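Local structure of Kid toxin protein (Escherichia coli, 1M1F) at the interface of chains A and B. The protein acts as the toxin of a plasmid-borne toxin-antitoxin system, probably as an endoribonuclease, killing daughter cells that have lost the plasmid. Residues are numbered along the deposited sequence; one frame, centred on the assembly and turned at random. Chains: chain A/B, Kid toxin protein.

Two neighbouring patches of one homodimer interface show how a symmetric dimer can be closed by quite different means. The centres of their C-alpha atoms lie about 11 Å apart. Contact 1 is a docking site: the C-terminal residues of one subunit enter the other beside its helix 95-106. Contact 2 lies on the two-fold axis, where the short strands 78-79 of both copies pair antiparallel, with strand 41-46 alongside. They share no residue. Because symmetry repeats contact 1 with the chains exchanged, each subunit gives its tail and receives its partner's, while the central strands meet between them.

Contact 1: the interface of chains A and B. Residues chain A 3, 28, 102; chain B 108-110.
The C-terminal tail of one subunit, the short 3-10 turn 107-109 and the terminal B:Thr110, docks on its partner between A:Arg3, the loop residue A:Val28 and helix 95-106, and here a guanidinium reads a chain terminus. A:Arg3 meets the terminal carboxylate end-on, with both NH1 and NH2 directed at the same oxygen, B:Thr110 O. A:Arg3 NH1 lies 2.8 Å from B:Thr110 O. A:Arg3 NH2 is 2.9 Å from the same B:Thr110 O. The oxygen lies in the guanidinium plane, but the arrangement is not flat on the other side: both nitrogens come from one face of the carboxylate, the NH2 donor standing 57° out of its plane. NH2 also makes a weak bond to the carbonyl of B:Ile108.

The guanidinium is steered from within its own subunit. A nearly straight bond of 2.7 Å joins A:Arg3 NE to A:Val28 O, and the bend of the arginine chain at chi3 (-74°) turns the head toward this carbonyl while its two terminal nitrogens face the tail. A:Leu102 CD1 lies over the rim of one guanidinium face.

Next to this polar grip, B:Leu109 supplies the apolar half. B:Leu109 CD2 touches both A:Val28 CG1 and A:Leu102 CD2, each at 3.8 Å. A:Val28 lies alongside B:Leu109 and points the same way, whereas A:Leu102 slides past B:Leu109 in the opposite direction. The cationic head would probably favour a charged carboxylate at the terminus. By clasping the last residues of its partner in this way, and offering its own tail in return, each subunit helps to hold the homodimer together.

Contact 2: the interface of chains A and B. Residues chain A 41, 77-79; chain B 75-78.
A chi1 of -64° sets A:Thr79 OG1 beside its own backbone N and anti to the carbonyl carbon, directing the hydroxyl across the interface to B:Pro77, while CG of both A:Arg78 and B:Arg78 stands anti to the backbone N, sending the two chains off together. Both groups flank a small antiparallel bridge, in which A:Arg78 pairs with B:Arg78 at the centre of the dimer.

The hydroxyl donates to the carbonyl, A:Thr79 OG1 lying 2.8 Å from B:Pro77 O with the donor tilted 19° from the carbonyl plane. The backbone N of A:Thr79 adds a weak bond to this same oxygen, so main chain and side chain of one threonine converge on a single acceptor. Next to the hydroxyl, A:Thr79 CB rests against B:Gln76 CA at 4.0 Å.

On the apolar side, A:Val41, at the start of strand 41-46, and the ring of B:Pro77 cross at about a right angle. A:Val41 CG2 meets B:Pro77 CG at 3.9 Å, and CG1 also faces that ring atom. The proline is thereby held from two directions, its ring against the valine and its carbonyl by the threonine.

A:Arg78 and B:Arg78 run side by side, extended from CG to NE and pointing the same way, with their guanidinium planes 27° apart. Two like charges this close would probably favour an anion nearby, and in an RNA-binding protein the pair might meet a phosphate, although the structure alone does not show it. Their aliphatic portions make the approach, with A:Arg78 CG 4.1 Å from B:Arg78 CG, and farther along the chains A:Arg78 NE lies 4.2 Å from B:Arg78 NE.

Contact 1: the interface of chains A and B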
loop_
_atom_site.group_PDB
_atom_site.type_symbol
_atom_site.label_atom_id
_atom_site.label_comp_id
_atom_site.label_asym_id
_atom_site.label_seq_id
_atom_site.Cartn_x
_atom_site.Cartn_y
_atom_site.Cartn_z
ATOM N N ARG A 3 0.106 -6.190 -13.753
ATOM C CA ARG A 3 1.110 -5.287 -13.248
ATOM C C ARG A 3 1.533 -4.397 -14.414
ATOM O O ARG A 3 1.702 -4.870 -15.544
ATOM C CB ARG A 3 2.321 -6.081 -12.782
ATOM C CG ARG A 3 3.550 -5.235 -12.546
ATOM C CD ARG A 3 4.746 -6.047 -12.106
ATOM N NE ARG A 3 4.586 -6.481 -10.726
ATOM C CZ ARG A 3 5.134 -7.563 -10.211
ATOM N NH1 ARG A 3 5.909 -8.333 -10.958
ATOM N NH2 ARG A 3 4.905 -7.875 -8.942
ATOM N N VAL A 28 0.706 -2.460 -9.174
ATOM C CA VAL A 28 1.950 -3.053 -8.682
ATOM C C VAL A 28 1.936 -4.581 -8.663
ATOM O O VAL A 28 2.950 -5.219 -8.927
ATOM C CB VAL A 28 2.213 -2.554 -7.229
ATOM C CG1 VAL A 28 3.395 -3.259 -6.569
ATOM C CG2 VAL A 28 2.417 -1.045 -7.225
ATOM N N LEU A 102 9.105 -0.759 -8.832
ATOM C CA LEU A 102 9.313 -1.904 -7.950
ATOM C C LEU A 102 10.566 -1.711 -7.090
ATOM O O LEU A 102 10.575 -2.065 -5.913
ATOM C CB LEU A 102 9.397 -3.205 -8.745
ATOM C CG LEU A 102 8.126 -3.649 -9.463
ATOM C CD1 LEU A 102 8.459 -4.863 -10.306
ATOM C CD2 LEU A 102 6.983 -3.959 -8.506
ATOM N N ILE B 108 4.723 -9.147 -3.148
ATOM C CA ILE B 108 3.865 -8.425 -4.074
ATOM C C ILE B 108 4.701 -7.760 -5.170
ATOM O O ILE B 108 4.154 -7.351 -6.192
ATOM C CB ILE B 108 2.949 -7.366 -3.373
ATOM C CG1 ILE B 108 3.720 -6.145 -2.867
ATOM C CG2 ILE B 108 2.125 -7.986 -2.264
ATOM C CD1 ILE B 108 2.803 -4.938 -2.529
ATOM N N LEU B 109 6.010 -7.643 -4.944
ATOM C CA LEU B 109 6.940 -6.998 -5.883
ATOM C C LEU B 109 7.677 -7.982 -6.775
ATOM O O LEU B 109 8.469 -7.580 -7.638
ATOM C CB LEU B 109 7.987 -6.177 -5.125
ATOM C CG LEU B 109 7.443 -5.198 -4.084
ATOM C CD1 LEU B 109 8.610 -4.530 -3.369
ATOM C CD2 LEU B 109 6.529 -4.151 -4.699
ATOM N N THR B 110 7.453 -9.271 -6.557
ATOM C CA THR B 110 8.161 -10.291 -7.332
ATOM C C THR B 110 7.730 -10.243 -8.779
ATOM O O THR B 110 6.527 -10.252 -9.027
ATOM C CB THR B 110 7.894 -11.682 -6.770
ATOM O OG1 THR B 110 8.368 -11.754 -5.421
ATOM C CG2 THR B 110 8.711 -12.743 -7.520
ATOM O OXT THR B 110 8.600 -10.195 -9.647
#

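Contact 2: the interface of chains A and B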
loop_
_atom_site.group_PDB
_atom_site.type_symbol
_atom_site.label_atom_id
_atom_site.label_comp_id
_atom_site.label_asym_id
_atom_site.label_seq_id
_atom_site.Cartn_x
_atom_site.Cartn_y
_atom_site.Cartn_z
ATOM N N VAL A 41 -2.816 -3.875 -5.483
ATOM C CA VAL A 41 -2.051 -2.814 -4.866
ATOM C C VAL A 41 -1.616 -1.869 -5.993
ATOM O O VAL A 41 -1.115 -2.310 -7.030
ATOM C CB VAL A 41 -0.813 -3.347 -4.103
ATOM C CG1 VAL A 41 -0.054 -2.189 -3.485
ATOM C CG2 VAL A 41 -1.240 -4.350 -3.046
ATOM N N PRO A 77 1.654 3.468 -1.703
ATOM C CA PRO A 77 0.901 2.305 -2.172
ATOM C C PRO A 77 -0.433 2.164 -1.436
ATOM O O PRO A 77 -0.538 2.492 -0.246
ATOM C CB PRO A 77 1.826 1.144 -1.836
ATOM C CG PRO A 77 2.619 1.641 -0.668
ATOM C CD PRO A 77 2.893 3.073 -0.992
ATOM N N ARG A 78 -1.425 1.638 -2.138
ATOM C CA ARG A 78 -2.732 1.422 -1.561
ATOM C C ARG A 78 -3.398 0.230 -2.205
ATOM O O ARG A 78 -3.363 0.072 -3.427
ATOM C CB ARG A 78 -3.578 2.641 -1.841
ATOM C CG ARG A 78 -4.822 2.699 -1.146
ATOM C CD ARG A 78 -5.339 4.104 -1.080
ATOM N NE ARG A 78 -6.732 3.992 -0.818
ATOM C CZ ARG A 78 -7.615 4.943 -1.005
ATOM N NH1 ARG A 78 -7.255 6.152 -1.417
ATOM N NH2 ARG A 78 -8.867 4.661 -0.748
ATOM N N THR A 79 -4.019 -0.600 -1.381
ATOM C CA THR A 79 -4.805 -1.723 -1.845
ATOM C C THR A 79 -6.213 -1.210 -2.101
ATOM O O THR A 79 -6.828 -0.631 -1.206
ATOM C CB THR A 79 -4.819 -2.794 -0.755
ATOM O OG1 THR A 79 -3.481 -3.281 -0.553
ATOM C CG2 THR A 79 -5.643 -3.984 -1.169
ATOM N N ASP B 75 -1.081 -8.907 2.287
ATOM C CA ASP B 75 -1.487 -8.618 0.919
ATOM C C ASP B 75 -2.261 -7.307 0.793
ATOM O O ASP B 75 -2.613 -6.913 -0.323
ATOM C CB ASP B 75 -2.300 -9.780 0.309
ATOM C CG ASP B 75 -3.449 -10.256 1.172
ATOM O OD1 ASP B 75 -3.520 -9.938 2.369
ATOM O OD2 ASP B 75 -4.331 -11.025 0.705
ATOM N N GLN B 76 -2.464 -6.595 1.902
ATOM C CA GLN B 76 -3.314 -5.408 1.878
ATOM C C GLN B 76 -2.686 -4.132 2.433
ATOM O O GLN B 76 -3.282 -3.453 3.266
ATOM C CB GLN B 76 -4.650 -5.703 2.571
ATOM C CG GLN B 76 -5.400 -6.848 1.897
ATOM C CD GLN B 76 -6.732 -7.171 2.525
ATOM O OE1 GLN B 76 -7.281 -6.377 3.278
ATOM N NE2 GLN B 76 -7.273 -8.342 2.191
ATOM N N PRO B 77 -1.518 -3.752 1.935
ATOM C CA PRO B 77 -0.899 -2.519 2.421
ATOM C C PRO B 77 -1.718 -1.288 2.035
ATOM O O PRO B 77 -2.371 -1.242 0.985
ATOM C CB PRO B 77 0.442 -2.504 1.700
ATOM C CG PRO B 77 0.165 -3.246 0.429
ATOM C CD PRO B 77 -0.710 -4.386 0.877
ATOM N N ARG B 78 -1.651 -0.278 2.883
ATOM C CA ARG B 78 -2.336 0.973 2.644
ATOM C C ARG B 78 -1.579 2.112 3.306
ATOM O O ARG B 78 -1.164 2.009 4.442
ATOM C CB ARG B 78 -3.746 0.902 3.243
ATOM C CG ARG B 78 -4.634 2.067 2.905
ATOM C CD ARG B 78 -5.988 2.011 3.561
ATOM N NE ARG B 78 -6.688 3.249 3.330
ATOM C CZ ARG B 78 -7.798 3.593 3.940
ATOM N NH1 ARG B 78 -8.382 2.754 4.783
ATOM N NH2 ARG B 78 -8.336 4.779 3.685
#